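Local coordinates for protein beta-glucanase (Bacteroides thetaiotaomicron, PDB 6EUG) that probably hydrolyses beta-1,3-galactosidic bonds of arabinogalactan through its family 43 glycoside hydrolase domain, the part present here with glucoimidazole bound, at residues 227-240 with 249-263. Numbering follows the deposited sequence. Where two conformers were deposited one is given.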
ATOM      1  N   HIS A 227      -9.369  -0.956   3.345  1.00 13.26           N
ATOM      2  CA  HIS A 227      -7.945  -1.150   3.742  1.00 12.77           C
ATOM      3  C   HIS A 227      -7.488  -2.525   3.176  1.00 13.20           C
ATOM      4  O   HIS A 227      -8.040  -3.579   3.539  1.00 13.77           O
ATOM      5  CB  HIS A 227      -7.829  -1.042   5.262  1.00 13.88           C
ATOM      6  CG  HIS A 227      -6.457  -1.309   5.827  1.00 13.55           C
ATOM      7  ND1 HIS A 227      -6.265  -1.936   7.043  1.00 14.37           N
ATOM      8  CD2 HIS A 227      -5.224  -1.041   5.343  1.00 13.80           C
ATOM      9  CE1 HIS A 227      -4.966  -2.031   7.281  1.00 15.42           C
ATOM     10  NE2 HIS A 227      -4.314  -1.500   6.257  1.00 15.73           N
ATOM     11  N   ILE A 228      -6.504  -2.479   2.283  1.00 12.32           N
ATOM     12  CA  ILE A 228      -6.009  -3.638   1.531  1.00 11.31           C
ATOM     13  C   ILE A 228      -4.579  -3.880   2.035  1.00 11.93           C
ATOM     14  O   ILE A 228      -3.762  -2.959   2.007  1.00 13.52           O
ATOM     15  CB  ILE A 228      -6.013  -3.396   0.020  1.00 12.38           C
ATOM     16  CG1 ILE A 228      -7.471  -3.204  -0.469  1.00 15.50           C
ATOM     17  CG2 ILE A 228      -5.430  -4.610  -0.706  1.00 13.19           C
ATOM     18  CD1 ILE A 228      -7.646  -2.539  -1.793  1.00 23.04           C
ATOM     19  N   TYR A 229      -4.278  -5.072   2.520  1.00 11.93           N
ATOM     20  CA  TYR A 229      -2.948  -5.304   3.140  1.00 12.28           C
ATOM     21  C   TYR A 229      -2.409  -6.724   3.036  1.00 13.78           C
ATOM     22  O   TYR A 229      -3.180  -7.676   2.942  1.00 14.26           O
ATOM     23  CB  TYR A 229      -2.969  -4.850   4.622  1.00 13.05           C
ATOM     24  CG  TYR A 229      -4.085  -5.542   5.431  1.00 13.65           C
ATOM     25  CD1 TYR A 229      -5.414  -5.052   5.409  1.00 12.66           C
ATOM     26  CD2 TYR A 229      -3.843  -6.737   6.149  1.00 14.08           C
ATOM     27  CE1 TYR A 229      -6.417  -5.700   6.106  1.00 13.71           C
ATOM     28  CE2 TYR A 229      -4.846  -7.383   6.850  1.00 14.56           C
ATOM     29  CZ  TYR A 229      -6.149  -6.898   6.791  1.00 15.73           C
ATOM     30  OH  TYR A 229      -7.153  -7.570   7.451  1.00 15.37           O
ATOM     31  N   SER A 230      -1.074  -6.841   3.083  0.50 14.52           N
ATOM     32  CA  SER A 230      -0.403  -8.124   3.143  0.50 14.70           C
ATOM     33  C   SER A 230      -0.476  -8.634   4.604  0.50 14.36           C
ATOM     34  O   SER A 230      -0.074  -7.942   5.540  0.50 13.59           O
ATOM     35  CB  SER A 230       1.048  -8.010   2.655  0.50 16.58           C
ATOM     36  OG  SER A 230       1.113  -7.500   1.325  0.50 15.32           O
ATOM     37  N   SER A 231      -1.001  -9.841   4.776  1.00 11.61           N
ATOM     38  CA  SER A 231      -1.308 -10.433   6.105  1.00 13.06           C
ATOM     39  C   SER A 231      -0.729 -11.859   6.254  1.00 13.41           C
ATOM     40  O   SER A 231      -0.074 -12.362   5.344  1.00 13.14           O
ATOM     41  CB  SER A 231      -2.838 -10.489   6.290  1.00 13.47           C
ATOM     42  OG  SER A 231      -3.233 -10.687   7.651  1.00 13.77           O
ATOM     43  N   GLU A 232      -0.967 -12.518   7.398  1.00 13.41           N
ATOM     44  CA  GLU A 232      -0.559 -13.909   7.581  1.00 14.36           C
ATOM     45  C   GLU A 232       0.953 -14.131   7.240  1.00 15.21           C
ATOM     46  O   GLU A 232       1.314 -14.939   6.370  1.00 14.80           O
ATOM     47  CB  GLU A 232      -1.478 -14.816   6.731  1.00 15.88           C
ATOM     48  CG  GLU A 232      -2.974 -14.628   6.954  1.00 15.42           C
ATOM     49  CD  GLU A 232      -3.896 -15.451   6.060  1.00 14.83           C
ATOM     50  OE1 GLU A 232      -3.506 -16.576   5.578  1.00 15.85           O
ATOM     51  OE2 GLU A 232      -5.039 -14.949   5.769  1.00 14.90           O
ATOM     52  N   ASP A 233       1.830 -13.398   7.922  1.00 16.82           N
ATOM     53  CA  ASP A 233       3.292 -13.480   7.706  1.00 15.92           C
ATOM     54  C   ASP A 233       3.633 -13.122   6.228  1.00 16.22           C
ATOM     55  O   ASP A 233       4.519 -13.752   5.622  1.00 17.51           O
ATOM     56  CB  ASP A 233       3.905 -14.847   8.116  1.00 20.07           C
ATOM     57  CG  ASP A 233       4.010 -15.048   9.651  1.00 23.70           C
ATOM     58  OD1 ASP A 233       3.732 -14.165  10.442  1.00 24.20           O
ATOM     59  OD2 ASP A 233       4.351 -16.146  10.108  1.00 26.29           O
ATOM     60  N   ASN A 234       2.882 -12.143   5.676  1.00 14.89           N
ATOM     61  CA  ASN A 234       2.999 -11.666   4.276  1.00 13.30           C
ATOM     62  C   ASN A 234       2.462 -12.666   3.215  1.00 13.19           C
ATOM     63  O   ASN A 234       2.501 -12.375   2.021  1.00 15.30           O
ATOM     64  CB  ASN A 234       4.463 -11.274   3.903  1.00 13.41           C
ATOM     65  CG  ASN A 234       4.989 -10.059   4.656  1.00 16.19           C
ATOM     66  OD1 ASN A 234       4.260  -9.350   5.342  1.00 18.50           O
ATOM     67  ND2 ASN A 234       6.294  -9.850   4.560  1.00 24.20           N
ATOM     68  N   LEU A 235       1.951 -13.817   3.631  1.00 13.42           N
ATOM     69  CA  LEU A 235       1.583 -14.880   2.687  1.00 12.84           C
ATOM     70  C   LEU A 235       0.263 -14.637   1.916  1.00 12.32           C
ATOM     71  O   LEU A 235       0.061 -15.224   0.863  1.00 14.52           O
ATOM     72  CB  LEU A 235       1.525 -16.244   3.391  1.00 13.37           C
ATOM     73  CG  LEU A 235       2.853 -16.760   3.975  1.00 14.23           C
ATOM     74  CD1 LEU A 235       2.679 -17.801   5.065  1.00 15.76           C
ATOM     75  CD2 LEU A 235       3.737 -17.298   2.882  1.00 14.76           C
ATOM     76  N   THR A 236      -0.638 -13.836   2.466  1.00 12.85           N
ATOM     77  CA  THR A 236      -2.033 -13.777   1.983  1.00 12.94           C
ATOM     78  C   THR A 236      -2.482 -12.330   1.993  1.00 15.20           C
ATOM     79  O   THR A 236      -2.190 -11.604   2.984  1.00 14.39           O
ATOM     80  CB  THR A 236      -2.934 -14.606   2.948  1.00 13.86           C
ATOM     81  OG1 THR A 236      -2.429 -15.960   3.043  1.00 15.35           O
ATOM     82  CG2 THR A 236      -4.390 -14.632   2.472  1.00 14.69           C
ATOM     83  N   LEU A 237      -3.199 -11.878   0.939  1.00 14.38           N
ATOM     84  CA  LEU A 237      -3.785 -10.519   0.951  1.00 14.87           C
ATOM     85  C   LEU A 237      -5.137 -10.531   1.679  1.00 14.67           C
ATOM     86  O   LEU A 237      -5.892 -11.494   1.551  1.00 14.30           O
ATOM     87  CB  LEU A 237      -4.044  -9.984  -0.444  1.00 16.17           C
ATOM     88  CG  LEU A 237      -2.855  -9.518  -1.263  1.00 17.90           C
ATOM     89  CD1 LEU A 237      -3.329  -9.306  -2.683  1.00 20.37           C
ATOM     90  CD2 LEU A 237      -2.270  -8.225  -0.680  1.00 18.99           C
ATOM     91  N   GLN A 238      -5.415  -9.462   2.441  1.00 13.13           N
ATOM     92  CA  GLN A 238      -6.754  -9.253   3.021  1.00 14.17           C
ATOM     93  C   GLN A 238      -7.320  -7.888   2.623  1.00 14.19           C
ATOM     94  O   GLN A 238      -6.547  -6.937   2.398  1.00 13.62           O
ATOM     95  CB  GLN A 238      -6.758  -9.477   4.548  1.00 15.30           C
ATOM     96  CG  GLN A 238      -6.479 -10.926   4.954  1.00 16.01           C
ATOM     97  CD  GLN A 238      -6.417 -11.157   6.466  1.00 15.25           C
ATOM     98  OE1 GLN A 238      -6.704 -10.235   7.251  1.00 14.98           O
ATOM     99  NE2 GLN A 238      -6.018 -12.386   6.890  1.00 15.02           N
ATOM    100  N   ILE A 239      -8.665  -7.822   2.470  1.00 13.72           N
ATOM    101  CA  ILE A 239      -9.396  -6.593   2.116  1.00 15.20           C
ATOM    102  C   ILE A 239     -10.454  -6.403   3.184  1.00 15.44           C
ATOM    103  O   ILE A 239     -11.321  -7.274   3.319  1.00 15.81           O
ATOM    104  CB  ILE A 239     -10.078  -6.686   0.736  1.00 16.50           C
ATOM    105  CG1 ILE A 239      -9.041  -7.059  -0.335  1.00 15.73           C
ATOM    106  CG2 ILE A 239     -10.806  -5.384   0.399  1.00 16.38           C
ATOM    107  CD1 ILE A 239      -9.575  -7.131  -1.766  1.00 18.65           C
ATOM    108  N   ALA A 240     -10.359  -5.284   3.921  1.00 14.74           N
ATOM    109  CA  ALA A 240     -11.210  -4.989   5.102  1.00 17.03           C
ATOM    110  C   ALA A 240     -11.982  -3.672   4.938  1.00 16.65           C
ATOM    111  O   ALA A 240     -11.393  -2.611   4.695  1.00 16.16           O
ATOM    112  CB  ALA A 240     -10.360  -4.932   6.360  1.00 16.05           C
ATOM    113  N   HIS A 249     -12.032  -0.300  11.638  1.00 18.10           N
ATOM    114  CA  HIS A 249     -12.548  -1.400  10.779  1.00 17.14           C
ATOM    115  C   HIS A 249     -13.923  -1.865  11.276  1.00 20.73           C
ATOM    116  O   HIS A 249     -14.199  -1.784  12.477  1.00 23.67           O
ATOM    117  CB  HIS A 249     -11.604  -2.576  10.768  1.00 19.48           C
ATOM    118  CG  HIS A 249     -10.217  -2.256  10.301  1.00 18.14           C
ATOM    119  ND1 HIS A 249      -9.195  -1.910  11.162  1.00 17.97           N
ATOM    120  CD2 HIS A 249      -9.680  -2.241   9.058  1.00 16.81           C
ATOM    121  CE1 HIS A 249      -8.100  -1.682  10.458  1.00 15.76           C
ATOM    122  NE2 HIS A 249      -8.357  -1.926   9.192  1.00 17.21           N
ATOM    123  N   THR A 250     -14.784  -2.363  10.376  1.00 20.89           N
ATOM    124  CA  THR A 250     -16.129  -2.842  10.774  1.00 19.94           C
ATOM    125  C   THR A 250     -16.213  -4.305  11.247  1.00 21.54           C
ATOM    126  O   THR A 250     -17.189  -4.678  11.902  1.00 21.44           O
ATOM    127  CB  THR A 250     -17.132  -2.710   9.626  1.00 18.97           C
ATOM    128  OG1 THR A 250     -16.724  -3.587   8.566  1.00 17.98           O
ATOM    129  CG2 THR A 250     -17.203  -1.268   9.137  1.00 19.74           C
ATOM    130  N   GLY A 251     -15.218  -5.119  10.883  1.00 19.51           N
ATOM    131  CA  GLY A 251     -15.248  -6.567  11.083  1.00 18.97           C
ATOM    132  C   GLY A 251     -15.496  -7.374   9.826  1.00 20.13           C
ATOM    133  O   GLY A 251     -15.311  -8.603   9.831  1.00 22.62           O
ATOM    134  N   LYS A 252     -15.914  -6.701   8.749  1.00 17.98           N
ATOM    135  CA  LYS A 252     -16.210  -7.367   7.488  1.00 16.67           C
ATOM    136  C   LYS A 252     -14.936  -7.334   6.635  1.00 16.16           C
ATOM    137  O   LYS A 252     -14.399  -6.241   6.354  1.00 17.11           O
ATOM    138  CB  LYS A 252     -17.375  -6.661   6.773  1.00 19.09           C
ATOM    139  CG  LYS A 252     -17.836  -7.329   5.495  1.00 21.91           C
ATOM    140  CD  LYS A 252     -18.773  -6.471   4.656  1.00 27.50           C
ATOM    141  CE  LYS A 252     -20.059  -6.137   5.357  1.00 29.60           C
ATOM    142  NZ  LYS A 252     -21.073  -5.716   4.335  1.00 31.00           N
ATOM    143  N   TYR A 253     -14.435  -8.516   6.271  1.00 15.64           N
ATOM    144  CA  TYR A 253     -13.223  -8.637   5.449  1.00 14.05           C
ATOM    145  C   TYR A 253     -13.157  -9.960   4.715  1.00 15.70           C
ATOM    146  O   TYR A 253     -13.801 -10.925   5.144  1.00 17.83           O
ATOM    147  CB  TYR A 253     -11.933  -8.463   6.261  1.00 13.34           C
ATOM    148  CG  TYR A 253     -11.481  -9.582   7.217  1.00 14.24           C
ATOM    149  CD1 TYR A 253     -12.138  -9.808   8.424  1.00 14.64           C
ATOM    150  CD2 TYR A 253     -10.332 -10.370   6.933  1.00 16.72           C
ATOM    151  CE1 TYR A 253     -11.701 -10.787   9.314  1.00 16.17           C
ATOM    152  CE2 TYR A 253      -9.883 -11.354   7.811  1.00 14.45           C
ATOM    153  CZ  TYR A 253     -10.555 -11.567   9.012  1.00 14.97           C
ATOM    154  OH  TYR A 253     -10.093 -12.554   9.883  1.00 16.07           O
ATOM    155  N   ILE A 254     -12.341  -9.993   3.646  1.00 15.30           N
ATOM    156  CA  ILE A 254     -12.044 -11.234   2.899  1.00 14.57           C
ATOM    157  C   ILE A 254     -10.514 -11.494   2.862  1.00 13.97           C
ATOM    158  O   ILE A 254      -9.699 -10.582   3.100  1.00 13.79           O
ATOM    159  CB  ILE A 254     -12.641 -11.255   1.470  1.00 15.76           C
ATOM    160  CG1 ILE A 254     -12.006 -10.185   0.541  1.00 17.62           C
ATOM    161  CG2 ILE A 254     -14.155 -11.152   1.554  1.00 16.11           C
ATOM    162  CD1 ILE A 254     -12.308 -10.321  -0.944  1.00 19.00           C
ATOM    163  N   ARG A 255     -10.146 -12.726   2.525  1.00 13.93           N
ATOM    164  CA  ARG A 255      -8.753 -13.109   2.301  1.00 14.30           C
ATOM    165  C   ARG A 255      -8.646 -13.719   0.890  1.00 15.88           C
ATOM    166  O   ARG A 255      -9.524 -14.489   0.463  1.00 17.22           O
ATOM    167  CB  ARG A 255      -8.256 -14.064   3.412  1.00 14.88           C
ATOM    168  CG  ARG A 255      -8.863 -15.462   3.447  1.00 15.75           C
ATOM    169  CD  ARG A 255      -8.426 -16.249   4.680  1.00 15.37           C
ATOM    170  NE  ARG A 255      -7.039 -16.741   4.638  1.00 15.15           N
ATOM    171  CZ  ARG A 255      -6.647 -17.944   4.221  1.00 15.32           C
ATOM    172  NH1 ARG A 255      -7.518 -18.838   3.774  1.00 17.17           N
ATOM    173  NH2 ARG A 255      -5.350 -18.265   4.303  1.00 16.33           N
ATOM    174  N   ILE A 256      -7.596 -13.353   0.159  1.00 15.27           N
ATOM    175  CA  ILE A 256      -7.428 -13.771  -1.227  1.00 15.74           C
ATOM    176  C   ILE A 256      -5.983 -14.172  -1.510  1.00 13.90           C
ATOM    177  O   ILE A 256      -5.028 -13.702  -0.859  1.00 15.03           O
ATOM    178  CB  ILE A 256      -7.894 -12.698  -2.252  1.00 15.46           C
ATOM    179  CG1 ILE A 256      -7.167 -11.343  -2.023  1.00 16.54           C
ATOM    180  CG2 ILE A 256      -9.416 -12.513  -2.189  1.00 16.65           C
ATOM    181  CD1 ILE A 256      -7.427 -10.315  -3.119  1.00 16.72           C
ATOM    182  N   PHE A 257      -5.822 -15.075  -2.473  1.00 14.10           N
ATOM    183  CA  PHE A 257      -4.492 -15.594  -2.860  1.00 15.78           C
ATOM    184  C   PHE A 257      -3.654 -16.098  -1.706  1.00 15.90           C
ATOM    185  O   PHE A 257      -2.482 -15.699  -1.553  1.00 16.30           O
ATOM    186  CB  PHE A 257      -3.703 -14.603  -3.792  1.00 17.43           C
ATOM    187  CG  PHE A 257      -4.511 -14.178  -4.980  1.00 16.58           C
ATOM    188  CD1 PHE A 257      -4.741 -15.101  -6.002  1.00 16.27           C
ATOM    189  CD2 PHE A 257      -5.111 -12.917  -5.044  1.00 15.53           C
ATOM    190  CE1 PHE A 257      -5.578 -14.783  -7.065  1.00 16.70           C
ATOM    191  CE2 PHE A 257      -5.944 -12.598  -6.113  1.00 15.88           C
ATOM    192  CZ  PHE A 257      -6.181 -13.554  -7.120  1.00 15.71           C
ATOM    193  N   PRO A 258      -4.222 -17.015  -0.892  1.00 16.48           N
ATOM    194  CA  PRO A 258      -3.435 -17.516   0.220  1.00 16.91           C
ATOM    195  C   PRO A 258      -2.187 -18.299  -0.186  1.00 15.44           C
ATOM    196  O   PRO A 258      -2.243 -19.233  -1.006  1.00 20.14           O
ATOM    197  CB  PRO A 258      -4.423 -18.359   1.017  1.00 21.15           C
ATOM    198  CG  PRO A 258      -5.513 -18.719   0.057  1.00 22.45           C
ATOM    199  CD  PRO A 258      -5.580 -17.570  -0.915  1.00 19.21           C
ATOM    200  N   GLY A 259      -1.068 -17.924   0.411  1.00 14.38           N
ATOM    201  CA  GLY A 259       0.216 -18.479   0.044  1.00 16.48           C
ATOM    202  C   GLY A 259       0.880 -17.847  -1.175  1.00 18.82           C
ATOM    203  O   GLY A 259       1.999 -18.234  -1.535  1.00 19.87           O
ATOM    204  N   GLY A 260       0.212 -16.885  -1.808  1.00 17.33           N
ATOM    205  CA  GLY A 260       0.725 -16.226  -3.019  1.00 18.06           C
ATOM    206  C   GLY A 260       1.833 -15.183  -2.861  1.00 18.85           C
ATOM    207  O   GLY A 260       2.469 -14.787  -3.868  1.00 18.78           O
ATOM    208  N   HIS A 261       2.057 -14.712  -1.628  1.00 16.90           N
ATOM    209  CA  HIS A 261       3.133 -13.753  -1.323  1.00 17.31           C
ATOM    210  C   HIS A 261       3.016 -12.449  -2.164  1.00 19.18           C
ATOM    211  O   HIS A 261       4.018 -11.899  -2.637  1.00 22.96           O
ATOM    212  CB  HIS A 261       4.515 -14.425  -1.573  1.00 19.12           C
ATOM    213  CG  HIS A 261       5.331 -14.667  -0.348  1.00 20.47           C
ATOM    214  ND1 HIS A 261       6.363 -15.585  -0.327  1.00 21.46           N
ATOM    215  CD2 HIS A 261       5.317 -14.081   0.870  1.00 20.22           C
ATOM    216  CE1 HIS A 261       6.924 -15.573   0.869  1.00 17.64           C
ATOM    217  NE2 HIS A 261       6.319 -14.654   1.607  1.00 21.78           N
ATOM    218  N   ASN A 262       1.790 -11.964  -2.360  1.00 15.42           N
ATOM    219  CA  ASN A 262       1.563 -10.671  -3.001  1.00 14.35           C
ATOM    220  C   ASN A 262       1.810  -9.521  -2.007  1.00 13.50           C
ATOM    221  O   ASN A 262       1.362  -9.581  -0.858  1.00 15.93           O
ATOM    222  CB  ASN A 262       0.120 -10.586  -3.531  1.00 12.56           C
ATOM    223  CG  ASN A 262      -0.112 -11.496  -4.728  1.00 13.92           C
ATOM    224  OD1 ASN A 262       0.293 -11.166  -5.895  1.00 16.31           O
ATOM    225  ND2 ASN A 262      -0.747 -12.643  -4.476  1.00 15.82           N
ATOM    226  N   GLU A 263       2.458  -8.472  -2.526  0.50 13.79           N
ATOM    227  CA  GLU A 263       2.951  -7.341  -1.728  0.50 13.30           C
ATOM    228  C   GLU A 263       2.717  -6.011  -2.452  0.50 12.94           C
ATOM    229  O   GLU A 263       2.204  -6.000  -3.563  0.50 12.20           O
ATOM    230  CB  GLU A 263       4.456  -7.535  -1.432  0.50 13.17           C
ATOM    231  CG  GLU A 263       4.869  -8.944  -1.000  0.50 14.22           C
ATOM    232  CD  GLU A 263       4.152  -9.514   0.232  0.50 14.21           C
ATOM    233  OE1 GLU A 263       3.738  -8.780   1.151  0.50 15.35           O
ATOM    234  OE2 GLU A 263       4.007 -10.751   0.292  0.50 18.55           O
TER
HETATM  235  O   HOH W   1       6.809 -14.349   4.418  1.00 30.48           O
HETATM  236  O   HOH W   2       0.149 -11.726   0.396  1.00 16.05           O
HETATM  237  O   HOH W   3       4.322  -6.809   3.278  1.00 16.70           O
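Each carboxylate oxygen of Glu-232 is gripped twice. Arg-255 comes side-on, with NH2 2.8 Å from Glu-232 OE1 on its syn lone pair and NE 2.9 Å from Glu-232 OE2. Both bonds are nearly straight, and carboxylate and guanidinium lie almost coplanar, 17° apart. Thr-236 OG1 donates to Glu-232 OE1 from above the carboxylate plane, while Gln-238 NE2 reaches the anti lone pair of Glu-232 OE2, 3.0 Å away. Together these four donors fix the rotation of the buried carboxylate and probably stabilise its negative charge. The arginine chain bends at chi3 (-74°) to turn its NE edge toward Glu-232; NH2 has a second partner in the carbonyl O of Ile-196, and NH1 is held by that of Ala-197.

Strands 236-240 and 252-256 run antiparallel, the hydrogen-bonded pairs Leu-237/Ile-256 and Ile-239/Ile-254 each closing two backbone bonds. Their side chains pack on the face opposite the salt bridge, where Leu-237 CB meets Ile-256 CG1 at 3.8 Å. On the Arg-255 face, Gln-238 lies alongside the Tyr-253 ring, its amide turned 40° from the ring plane and its OE1 accepting from Tyr-229 OH. Farther along, His-227 ND1 and His-249 NE2 share a 3.0 Å hydrogen bond, rim to rim.

Beyond the strands, the type I' turn of 232-235 meets the loop after the type II turn of 257-260. Leu-235 CD2 sits over one face of the His-261 ring, 4.1 Å from its centroid, and water 1 joins His-261 NE2 to Asp-233 O. The Glu-263 side chain reaches back toward Ser-230 and comes within about 5 Å of the bound glucoimidazole. Such four-stranded antiparallel sheets, here with 252-256 outermost, are the blades of the five-bladed beta-propeller of glycoside hydrolase family 43.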